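Local coordinates for protein transmembrane oligosaccharyl transferase (Archaeoglobus fulgidus, PDB 3WAJ) that belongs to the STT3/AglB family of membrane-embedded transferases, joining a helical GT-C-clan N-terminal region to a core domain and holding a zinc ion, at residues Tyr50-Ile55 / Ile557-His562; Ile55-His60 / His64-Asp69; Phe68-Tyr73 / Asp521-Gln526. All coordinates share one frame; numbering follows the deposited sequence.

Contact 1: residues Tyr50-Ile55 / Ile557-His562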
loop_
_atom_site.group_PDB
_atom_site.type_symbol
_atom_site.label_atom_id
_atom_site.label_comp_id
_atom_site.label_asym_id
_atom_site.label_seq_id
_atom_site.Cartn_x
_atom_site.Cartn_y
_atom_site.Cartn_z
ATOM N N TYR A 50 -6.887 2.606 6.511
ATOM C CA TYR A 50 -8.067 1.783 6.296
ATOM C C TYR A 50 -8.404 0.950 7.539
ATOM O O TYR A 50 -9.584 0.769 7.859
ATOM C CB TYR A 50 -7.921 0.889 5.052
ATOM C CG TYR A 50 -9.247 0.328 4.638
ATOM C CD1 TYR A 50 -10.198 1.145 4.026
ATOM C CD2 TYR A 50 -9.580 -0.999 4.892
ATOM C CE1 TYR A 50 -11.445 0.660 3.642
ATOM C CE2 TYR A 50 -10.835 -1.513 4.503
ATOM C CZ TYR A 50 -11.760 -0.668 3.882
ATOM O OH TYR A 50 -12.996 -1.135 3.507
ATOM N N TYR A 51 -7.383 0.440 8.238
ATOM C CA TYR A 51 -7.632 -0.147 9.560
ATOM C C TYR A 51 -8.394 0.840 10.434
ATOM O O TYR A 51 -9.405 0.502 11.038
ATOM C CB TYR A 51 -6.349 -0.633 10.247
ATOM C CG TYR A 51 -6.116 -2.074 9.902
ATOM C CD1 TYR A 51 -6.995 -3.055 10.345
ATOM C CD2 TYR A 51 -5.070 -2.451 9.068
ATOM C CE1 TYR A 51 -6.830 -4.376 9.975
ATOM C CE2 TYR A 51 -4.885 -3.771 8.707
ATOM C CZ TYR A 51 -5.767 -4.723 9.151
ATOM O OH TYR A 51 -5.571 -6.029 8.787
ATOM N N TYR A 52 -7.903 2.070 10.450
ATOM C CA TYR A 52 -8.509 3.163 11.182
ATOM C C TYR A 52 -9.987 3.291 10.818
ATOM O O TYR A 52 -10.845 3.350 11.704
ATOM C CB TYR A 52 -7.718 4.430 10.859
ATOM C CG TYR A 52 -8.294 5.751 11.294
ATOM C CD1 TYR A 52 -8.436 6.792 10.368
ATOM C CD2 TYR A 52 -8.659 5.992 12.617
ATOM C CE1 TYR A 52 -8.925 8.031 10.732
ATOM C CE2 TYR A 52 -9.171 7.251 12.998
ATOM C CZ TYR A 52 -9.288 8.259 12.040
ATOM O OH TYR A 52 -9.775 9.497 12.375
ATOM N N ARG A 53 -10.275 3.313 9.517
ATOM C CA ARG A 53 -11.646 3.388 9.025
ATOM C C ARG A 53 -12.472 2.223 9.591
ATOM O O ARG A 53 -13.597 2.417 10.064
ATOM C CB ARG A 53 -11.658 3.399 7.481
ATOM C CG ARG A 53 -13.043 3.391 6.804
ATOM C CD ARG A 53 -13.718 1.977 6.779
ATOM N NE ARG A 53 -14.991 2.035 6.065
ATOM C CZ ARG A 53 -16.096 2.583 6.565
ATOM N NH1 ARG A 53 -16.091 3.077 7.794
ATOM N NH2 ARG A 53 -17.204 2.621 5.842
ATOM N N LEU A 54 -11.910 1.021 9.529
ATOM C CA LEU A 54 -12.610 -0.165 10.010
ATOM C C LEU A 54 -12.804 -0.145 11.533
ATOM O O LEU A 54 -13.887 -0.453 12.024
ATOM C CB LEU A 54 -11.884 -1.440 9.587
ATOM C CG LEU A 54 -11.832 -1.754 8.097
ATOM C CD1 LEU A 54 -11.069 -3.097 7.867
ATOM C CD2 LEU A 54 -13.239 -1.815 7.526
ATOM N N ILE A 55 -11.756 0.209 12.273
ATOM C CA ILE A 55 -11.810 0.174 13.733
ATOM C C ILE A 55 -12.859 1.172 14.281
ATOM O O ILE A 55 -13.633 0.854 15.171
ATOM C CB ILE A 55 -10.405 0.396 14.342
ATOM C CG1 ILE A 55 -9.547 -0.852 14.128
ATOM C CG2 ILE A 55 -10.487 0.728 15.837
ATOM C CD1 ILE A 55 -8.050 -0.647 14.368
ATOM N N ILE A 557 -8.648 9.453 1.178
ATOM C CA ILE A 557 -9.867 10.141 0.784
ATOM C C ILE A 557 -11.006 9.664 1.662
ATOM O O ILE A 557 -11.763 10.460 2.203
ATOM C CB ILE A 557 -10.206 9.912 -0.707
ATOM C CG1 ILE A 557 -9.214 10.670 -1.597
ATOM C CG2 ILE A 557 -11.616 10.394 -1.022
ATOM C CD1 ILE A 557 -9.435 10.458 -3.089
ATOM N N GLU A 558 -11.106 8.352 1.828
ATOM C CA GLU A 558 -12.140 7.780 2.678
ATOM C C GLU A 558 -11.959 8.096 4.170
ATOM O O GLU A 558 -12.897 8.523 4.827
ATOM C CB GLU A 558 -12.179 6.270 2.490
ATOM C CG GLU A 558 -13.206 5.586 3.371
ATOM C CD GLU A 558 -13.345 4.100 3.019
ATOM O OE1 GLU A 558 -12.476 3.581 2.274
ATOM O OE2 GLU A 558 -14.314 3.461 3.482
ATOM N N ALA A 559 -10.763 7.870 4.710
ATOM C CA ALA A 559 -10.554 8.057 6.142
ATOM C C ALA A 559 -10.487 9.533 6.562
ATOM O O ALA A 559 -10.851 9.863 7.682
ATOM C CB ALA A 559 -9.319 7.291 6.621
ATOM N N VAL A 560 -10.056 10.418 5.665
ATOM C CA VAL A 560 -9.865 11.816 6.043
ATOM C C VAL A 560 -10.955 12.736 5.506
ATOM O O VAL A 560 -11.469 13.588 6.222
ATOM C CB VAL A 560 -8.458 12.353 5.656
ATOM C CG1 VAL A 560 -8.310 13.809 6.091
ATOM C CG2 VAL A 560 -7.360 11.504 6.306
ATOM N N ALA A 561 -11.308 12.570 4.242
ATOM C CA ALA A 561 -12.360 13.390 3.656
ATOM C C ALA A 561 -13.760 12.858 3.971
ATOM O O ALA A 561 -14.743 13.580 3.791
ATOM C CB ALA A 561 -12.166 13.512 2.154
ATOM N N HIS A 562 -13.846 11.604 4.425
ATOM C CA HIS A 562 -15.134 10.900 4.519
ATOM C C HIS A 562 -15.932 11.073 3.216
ATOM O O HIS A 562 -17.128 11.363 3.249
ATOM C CB HIS A 562 -15.976 11.402 5.711
ATOM C CG HIS A 562 -15.509 10.916 7.050
ATOM N ND1 HIS A 562 -16.117 11.289 8.230
ATOM C CD2 HIS A 562 -14.487 10.096 7.402
ATOM C CE1 HIS A 562 -15.499 10.715 9.247
ATOM N NE2 HIS A 562 -14.507 9.983 8.769
#
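Arg53 and Ala559 mark the place where two helices from distant parts of the chain come together, their CA atoms 5.6 Å apart. The short axes of 50-55 and 557-561 pass each other at 9.1 Å and are inclined by 62°, and the second helix widens into a pi-type turn over 557-561 before His562 leaves it with positive phi. Between the helices lies the carboxylate of Glu558, carried on an extended chain that starts anti to its own backbone N. Its two oxygens have different tasks. OE2 forms a salt bridge with Arg53 NE at 3.0 Å. The planes of the guanidinium and the carboxylate stand 69° apart, so the two groups do not pair flat. Chi1 (176°) sets Arg53 CG 3.6 Å from the same Glu558 OE2, and the bend at chi2 then turns the chain so that NE also meets that oxygen. Further out, Arg53 NH2 bonds the hydroxyl of Tyr528, and Arg53 NE also makes a salt bridge with Asp69, whose carboxylate approaches that of Glu558 closely; the arginine probably eases this meeting of acids. Glu558 OE1 turns instead to the edge of the Tyr50 ring, lying in its plane 3.4 Å from CE1, while the Tyr50 hydroxyl is taken by Asp69. The other flank of the crossing is apolar, with Tyr52 CD1 resting 3.9 Å from the methyl CB of Ala559; the Tyr52 ring also packs on helix 102-118. A buried ion pair beside a tyrosine-alanine contact thus joins the STT3 N-terminal region to the AglB core domain, on the helix that starts at the end of the family's WWDYG motif, with the Tyr50 side chain about 9 Å from the bound zinc ion.

Contact 2: residues Ile55-His60 / His64-Asp69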
loop_
_atom_site.group_PDB
_atom_site.type_symbol
_atom_site.label_atom_id
_atom_site.label_comp_id
_atom_site.label_asym_id
_atom_site.label_seq_id
_atom_site.Cartn_x
_atom_site.Cartn_y
_atom_site.Cartn_z
ATOM N N ILE A 55 -11.756 0.209 12.273
ATOM C CA ILE A 55 -11.810 0.174 13.733
ATOM C C ILE A 55 -12.859 1.172 14.281
ATOM O O ILE A 55 -13.633 0.854 15.171
ATOM C CB ILE A 55 -10.405 0.396 14.342
ATOM C CG1 ILE A 55 -9.547 -0.852 14.128
ATOM C CG2 ILE A 55 -10.487 0.728 15.837
ATOM C CD1 ILE A 55 -8.050 -0.647 14.368
ATOM N N GLU A 56 -12.880 2.371 13.718
ATOM C CA GLU A 56 -13.877 3.385 14.029
ATOM C C GLU A 56 -15.298 2.853 13.811
ATOM O O GLU A 56 -16.182 3.020 14.651
ATOM C CB GLU A 56 -13.636 4.589 13.116
ATOM C CG GLU A 56 -14.198 5.923 13.592
ATOM C CD GLU A 56 -13.469 7.108 12.957
ATOM O OE1 GLU A 56 -12.563 6.879 12.134
ATOM O OE2 GLU A 56 -13.786 8.267 13.279
ATOM N N ASN A 57 -15.515 2.217 12.669
ATOM C CA ASN A 57 -16.815 1.648 12.355
ATOM C C ASN A 57 -17.152 0.470 13.283
ATOM O O ASN A 57 -18.293 0.301 13.712
ATOM C CB ASN A 57 -16.852 1.206 10.887
ATOM C CG ASN A 57 -18.169 0.602 10.505
ATOM O OD1 ASN A 57 -18.505 -0.492 10.959
ATOM N ND2 ASN A 57 -18.930 1.302 9.664
ATOM N N THR A 58 -16.152 -0.344 13.585
ATOM C CA THR A 58 -16.342 -1.489 14.458
ATOM C C THR A 58 -16.622 -1.041 15.890
ATOM O O THR A 58 -17.466 -1.619 16.573
ATOM C CB THR A 58 -15.115 -2.384 14.447
ATOM O OG1 THR A 58 -14.825 -2.767 13.094
ATOM C CG2 THR A 58 -15.357 -3.625 15.305
ATOM N N ILE A 59 -15.912 -0.008 16.344
ATOM C CA ILE A 59 -16.152 0.505 17.680
ATOM C C ILE A 59 -17.621 0.907 17.790
ATOM O O ILE A 59 -18.318 0.487 18.713
ATOM C CB ILE A 59 -15.233 1.687 18.043
ATOM C CG1 ILE A 59 -13.803 1.201 18.361
ATOM C CG2 ILE A 59 -15.788 2.422 19.246
ATOM C CD1 ILE A 59 -12.790 2.354 18.662
ATOM N N HIS A 60 -18.093 1.679 16.816
ATOM C CA HIS A 60 -19.480 2.127 16.786
ATOM C C HIS A 60 -20.497 0.979 16.822
ATOM O O HIS A 60 -21.518 1.082 17.500
ATOM C CB HIS A 60 -19.728 2.989 15.557
ATOM C CG HIS A 60 -21.093 3.605 15.526
ATOM N ND1 HIS A 60 -21.388 4.790 16.164
ATOM C CD2 HIS A 60 -22.241 3.195 14.936
ATOM C CE1 HIS A 60 -22.659 5.090 15.959
ATOM N NE2 HIS A 60 -23.200 4.136 15.222
ATOM N N HIS A 64 -19.794 -5.919 16.468
ATOM C CA HIS A 64 -19.903 -6.364 15.085
ATOM C C HIS A 64 -18.950 -5.573 14.193
ATOM O O HIS A 64 -18.556 -4.463 14.539
ATOM C CB HIS A 64 -21.342 -6.250 14.590
ATOM C CG HIS A 64 -22.336 -6.935 15.478
ATOM N ND1 HIS A 64 -22.656 -8.270 15.344
ATOM C CD2 HIS A 64 -23.075 -6.469 16.511
ATOM C CE1 HIS A 64 -23.554 -8.594 16.259
ATOM N NE2 HIS A 64 -23.825 -7.521 16.978
ATOM N N ARG A 65 -18.565 -6.154 13.059
ATOM C CA ARG A 65 -17.754 -5.433 12.085
ATOM C C ARG A 65 -18.303 -5.699 10.705
ATOM O O ARG A 65 -19.022 -6.674 10.504
ATOM C CB ARG A 65 -16.266 -5.823 12.173
ATOM C CG ARG A 65 -15.973 -7.301 11.959
ATOM C CD ARG A 65 -14.564 -7.507 11.426
ATOM N NE ARG A 65 -14.427 -7.087 10.025
ATOM C CZ ARG A 65 -13.300 -7.147 9.318
ATOM N NH1 ARG A 65 -12.193 -7.606 9.882
ATOM N NH2 ARG A 65 -13.283 -6.740 8.046
ATOM N N ILE A 66 -17.992 -4.810 9.762
ATOM C CA ILE A 66 -18.392 -4.999 8.367
ATOM C C ILE A 66 -17.434 -5.968 7.654
ATOM O O ILE A 66 -16.295 -6.181 8.093
ATOM C CB ILE A 66 -18.396 -3.657 7.625
ATOM C CG1 ILE A 66 -16.970 -3.099 7.545
ATOM C CG2 ILE A 66 -19.330 -2.674 8.319
ATOM C CD1 ILE A 66 -16.824 -1.885 6.641
ATOM N N TRP A 67 -17.896 -6.539 6.545
ATOM C CA TRP A 67 -17.073 -7.411 5.703
ATOM C C TRP A 67 -17.206 -6.941 4.279
ATOM O O TRP A 67 -16.722 -7.577 3.334
ATOM C CB TRP A 67 -17.550 -8.868 5.828
ATOM C CG TRP A 67 -17.379 -9.343 7.222
ATOM C CD1 TRP A 67 -18.310 -9.317 8.224
ATOM C CD2 TRP A 67 -16.172 -9.849 7.806
ATOM N NE1 TRP A 67 -17.762 -9.804 9.387
ATOM C CE2 TRP A 67 -16.452 -10.140 9.157
ATOM C CE3 TRP A 67 -14.885 -10.096 7.312
ATOM C CZ2 TRP A 67 -15.488 -10.667 10.022
ATOM C CZ3 TRP A 67 -13.935 -10.619 8.159
ATOM C CH2 TRP A 67 -14.238 -10.903 9.505
ATOM N N PHE A 68 -17.879 -5.806 4.138
ATOM C CA PHE A 68 -18.017 -5.136 2.854
ATOM C C PHE A 68 -18.179 -3.625 3.074
ATOM O O PHE A 68 -18.772 -3.187 4.067
ATOM C CB PHE A 68 -19.198 -5.735 2.081
ATOM C CG PHE A 68 -19.412 -5.124 0.730
ATOM C CD1 PHE A 68 -18.708 -5.589 -0.373
ATOM C CD2 PHE A 68 -20.313 -4.076 0.562
ATOM C CE1 PHE A 68 -18.903 -5.032 -1.634
ATOM C CE2 PHE A 68 -20.516 -3.504 -0.694
ATOM C CZ PHE A 68 -19.808 -3.985 -1.798
ATOM N N ASP A 69 -17.627 -2.832 2.156
ATOM C CA ASP A 69 -17.483 -1.399 2.385
ATOM C C ASP A 69 -17.859 -0.655 1.124
ATOM O O ASP A 69 -17.043 -0.494 0.228
ATOM C CB ASP A 69 -16.036 -1.080 2.799
ATOM C CG ASP A 69 -15.798 0.423 3.101
ATOM O OD1 ASP A 69 -16.764 1.214 3.134
ATOM O OD2 ASP A 69 -14.634 0.807 3.330
HETATM O O HOH W 1 -16.833 -2.465 11.191
#
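Asn57 and Thr58, on the last turns of helix 47-60, meet the returning chain at His64, Arg65 and Ile66, and much of the polar joining is done by one water. That water donates to Asn57 OD1 at 2.6 Å and to Thr58 OG1 at 2.8 Å, and accepts from the backbone N of Ile66 at 3.0 Å, so a buried amide is satisfied without a direct bond between the segments. With CG anti to the backbone N and the amide twisted to a chi2 of -69°, Asn57 holds OD1 to the water and also sets it 3.5 Å from Ile66 CG2, the two side chains crossing at about a right angle. The other end of the amide, ND2, serves the carbonyls of Tyr524 and Gln526. Thr58 divides its branches: OG1 bonds Leu54 O one turn earlier, whereas CG2 packs 3.4 Å from His64 O. This is a helix followed by a tight reversal, after which the chain doubles back along the helix into strand 68-69, the partner of strand 78-79 in a small antiparallel hairpin. Arg65 touches Thr58 chiefly through CB, 3.5 Å from Thr58 OG1. Its CG takes the crowded place between N and carbonyl carbon (chi1 59°), and a bend at chi3 folds the guanidinium back onto its own backbone. There NE and NH2 grip Ile66 O side-on, at 2.8 Å for NE to Ile66 O, with the oxygen close to the guanidinium plane. Trp67 lies over one face of this group, CZ3 above its centre, and Arg65 NH1 reaches Phe82 O, which fixes the rotation of the head further.

Contact 3: residues Phe68-Tyr73 / Asp521-Gln526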
loop_
_atom_site.group_PDB
_atom_site.type_symbol
_atom_site.label_atom_id
_atom_site.label_comp_id
_atom_site.label_asym_id
_atom_site.label_seq_id
_atom_site.Cartn_x
_atom_site.Cartn_y
_atom_site.Cartn_z
ATOM N N PHE A 68 -17.879 -5.806 4.138
ATOM C CA PHE A 68 -18.017 -5.136 2.854
ATOM C C PHE A 68 -18.179 -3.625 3.074
ATOM O O PHE A 68 -18.772 -3.187 4.067
ATOM C CB PHE A 68 -19.198 -5.735 2.081
ATOM C CG PHE A 68 -19.412 -5.124 0.730
ATOM C CD1 PHE A 68 -18.708 -5.589 -0.373
ATOM C CD2 PHE A 68 -20.313 -4.076 0.562
ATOM C CE1 PHE A 68 -18.903 -5.032 -1.634
ATOM C CE2 PHE A 68 -20.516 -3.504 -0.694
ATOM C CZ PHE A 68 -19.808 -3.985 -1.798
ATOM N N ASP A 69 -17.627 -2.832 2.156
ATOM C CA ASP A 69 -17.483 -1.399 2.385
ATOM C C ASP A 69 -17.859 -0.655 1.124
ATOM O O ASP A 69 -17.043 -0.494 0.228
ATOM C CB ASP A 69 -16.036 -1.080 2.799
ATOM C CG ASP A 69 -15.798 0.423 3.101
ATOM O OD1 ASP A 69 -16.764 1.214 3.134
ATOM O OD2 ASP A 69 -14.634 0.807 3.330
ATOM N N PRO A 70 -19.121 -0.214 1.040
ATOM C CA PRO A 70 -19.575 0.509 -0.151
ATOM C C PRO A 70 -18.996 1.913 -0.231
ATOM O O PRO A 70 -19.188 2.606 -1.237
ATOM C CB PRO A 70 -21.104 0.575 0.042
ATOM C CG PRO A 70 -21.301 0.454 1.515
ATOM C CD PRO A 70 -20.228 -0.494 1.975
ATOM N N PHE A 71 -18.296 2.319 0.823
ATOM C CA PHE A 71 -17.741 3.668 0.913
ATOM C C PHE A 71 -16.466 3.776 0.071
ATOM O O PHE A 71 -15.994 4.878 -0.230
ATOM C CB PHE A 71 -17.421 3.998 2.358
ATOM C CG PHE A 71 -17.811 5.394 2.783
ATOM C CD1 PHE A 71 -17.047 6.491 2.402
ATOM C CD2 PHE A 71 -18.903 5.598 3.628
ATOM C CE1 PHE A 71 -17.378 7.754 2.811
ATOM C CE2 PHE A 71 -19.238 6.870 4.048
ATOM C CZ PHE A 71 -18.473 7.955 3.632
ATOM N N THR A 72 -15.910 2.629 -0.309
ATOM C CA THR A 72 -14.744 2.607 -1.184
ATOM C C THR A 72 -15.032 1.911 -2.518
ATOM O O THR A 72 -16.097 1.316 -2.697
ATOM C CB THR A 72 -13.548 1.974 -0.485
ATOM O OG1 THR A 72 -12.358 2.296 -1.209
ATOM C CG2 THR A 72 -13.718 0.464 -0.362
ATOM N N TYR A 73 -14.093 2.003 -3.460
ATOM C CA TYR A 73 -14.314 1.451 -4.802
ATOM C C TYR A 73 -15.683 1.898 -5.360
ATOM O O TYR A 73 -16.487 1.095 -5.857
ATOM C CB TYR A 73 -14.143 -0.089 -4.786
ATOM C CG TYR A 73 -14.288 -0.778 -6.134
ATOM C CD1 TYR A 73 -14.028 -0.103 -7.329
ATOM C CD2 TYR A 73 -14.705 -2.101 -6.209
ATOM C CE1 TYR A 73 -14.179 -0.729 -8.552
ATOM C CE2 TYR A 73 -14.875 -2.741 -7.435
ATOM C CZ TYR A 73 -14.608 -2.052 -8.601
ATOM O OH TYR A 73 -14.769 -2.684 -9.812
ATOM N N ASP A 521 -21.008 11.260 7.156
ATOM C CA ASP A 521 -20.588 10.923 8.524
ATOM C C ASP A 521 -21.419 9.825 9.180
ATOM O O ASP A 521 -20.854 8.930 9.807
ATOM C CB ASP A 521 -20.486 12.173 9.412
ATOM C CG ASP A 521 -19.283 13.063 9.050
ATOM O OD1 ASP A 521 -19.124 14.124 9.681
ATOM O OD2 ASP A 521 -18.494 12.703 8.155
ATOM N N GLU A 522 -22.744 9.864 9.028
ATOM C CA GLU A 522 -23.587 8.765 9.549
ATOM C C GLU A 522 -23.263 7.454 8.858
ATOM O O GLU A 522 -23.106 6.417 9.502
ATOM C CB GLU A 522 -25.076 9.003 9.282
ATOM C CG GLU A 522 -25.656 10.299 9.744
ATOM C CD GLU A 522 -26.953 10.597 9.027
ATOM O OE1 GLU A 522 -27.106 10.116 7.883
ATOM O OE2 GLU A 522 -27.817 11.288 9.603
ATOM N N TYR A 523 -23.213 7.506 7.527
ATOM C CA TYR A 523 -23.117 6.296 6.711
ATOM C C TYR A 523 -21.782 5.602 6.969
ATOM O O TYR A 523 -21.713 4.380 7.063
ATOM C CB TYR A 523 -23.306 6.629 5.215
ATOM C CG TYR A 523 -23.552 5.410 4.359
ATOM C CD1 TYR A 523 -22.813 5.193 3.215
ATOM C CD2 TYR A 523 -24.513 4.464 4.713
ATOM C CE1 TYR A 523 -23.034 4.077 2.418
ATOM C CE2 TYR A 523 -24.733 3.338 3.940
ATOM C CZ TYR A 523 -23.995 3.154 2.787
ATOM O OH TYR A 523 -24.195 2.039 1.999
ATOM N N TYR A 524 -20.736 6.410 7.117
ATOM C CA TYR A 524 -19.400 5.948 7.482
ATOM C C TYR A 524 -19.426 4.975 8.663
ATOM O O TYR A 524 -18.610 4.051 8.725
ATOM C CB TYR A 524 -18.558 7.177 7.845
ATOM C CG TYR A 524 -17.068 6.959 7.937
ATOM C CD1 TYR A 524 -16.448 6.810 9.172
ATOM C CD2 TYR A 524 -16.280 6.917 6.790
ATOM C CE1 TYR A 524 -15.092 6.623 9.272
ATOM C CE2 TYR A 524 -14.907 6.720 6.875
ATOM C CZ TYR A 524 -14.320 6.579 8.124
ATOM O OH TYR A 524 -12.961 6.393 8.248
ATOM N N LEU A 525 -20.371 5.172 9.587
ATOM C CA LEU A 525 -20.395 4.373 10.812
ATOM C C LEU A 525 -21.396 3.217 10.796
ATOM O O LEU A 525 -21.514 2.482 11.772
ATOM C CB LEU A 525 -20.609 5.268 12.023
ATOM C CG LEU A 525 -19.544 6.362 12.119
ATOM C CD1 LEU A 525 -19.910 7.373 13.180
ATOM C CD2 LEU A 525 -18.173 5.743 12.431
ATOM N N GLN A 526 -22.096 3.036 9.679
ATOM C CA GLN A 526 -23.121 1.997 9.592
ATOM C C GLN A 526 -22.569 0.607 9.326
ATOM O O GLN A 526 -21.571 0.422 8.602
ATOM C CB GLN A 526 -24.139 2.315 8.494
ATOM C CG GLN A 526 -24.976 3.524 8.769
ATOM C CD GLN A 526 -25.767 3.377 10.041
ATOM O OE1 GLN A 526 -25.582 4.141 10.986
ATOM N NE2 GLN A 526 -26.657 2.391 10.076
#
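Tyr524, whose ring meets Phe71 across this contact, offers its carbonyl oxygen to two donors from helix 47-60, Arg53 NH1 and Asn57 ND2, and the backbone at Tyr524 is thereby tied to that helix. The rings of Tyr524 and Phe71 form a T-shaped pair, planes at 90° and centroids 5.4 Å apart, in which the tyrosine supplies the edge and the phenylalanine the face. The point of the edge is CD2 of Tyr524, which stands above the Phe71 ring but offset toward its rim. Phe71 also pushes its own CE2 against the tyrosine backbone, 3.4 Å from Tyr524 N. To get there its ring leaves the staggered positions about CA-CB (chi1 -138°). The base that presents it is a type I beta turn from Asp69 to Thr72, reinforced by an Asx turn: Asp69 OD1 accepts from Phe71 N at 3.0 Å, the donor approaching from well above the carboxylate plane. By contrast, the main-chain bond of the turn, Thr72 N to Asp69 O, is weak. Pro70 and Phe71, the two central residues of the turn, thus become the projecting corner that the core domain receives. Tyr523 takes the remaining part of that corner. The Tyr523 and Phe71 side chains slide past each other in opposite directions, with CD1 of Tyr523 4.0 Å from CD2 of Phe71. Beyond, the phenolic OH of Tyr523 comes to rest 3.3 Å from Pro70 CG. Phe538, Pro541 and Met564 also touch the Tyr523 side chain, and Pro70 O is bonded by Tyr540 OH.

In the fold
Helix 47-60 carries one side of contacts 1 and 2, and strand 68-69 belongs to contacts 2 and 3, so the three form a continuous patch with centres 9 to 11 Å apart. Contact 2 is local, a chain reversal within the N-terminal region. Contacts 1 and 3 each span over 440 residues to the core domain, and both others are nested within the loop that contact 1 closes. Asp69, shared by the segments of contacts 2 and 3, also reaches residues of contact 1, and Leu54 CD2 packs 3.7 Å from Ile66 CD1 between contacts 1 and 2. The reversal therefore brings helix and turn together as one surface, on which helices 517-524 and 554-561 of the core domain dock.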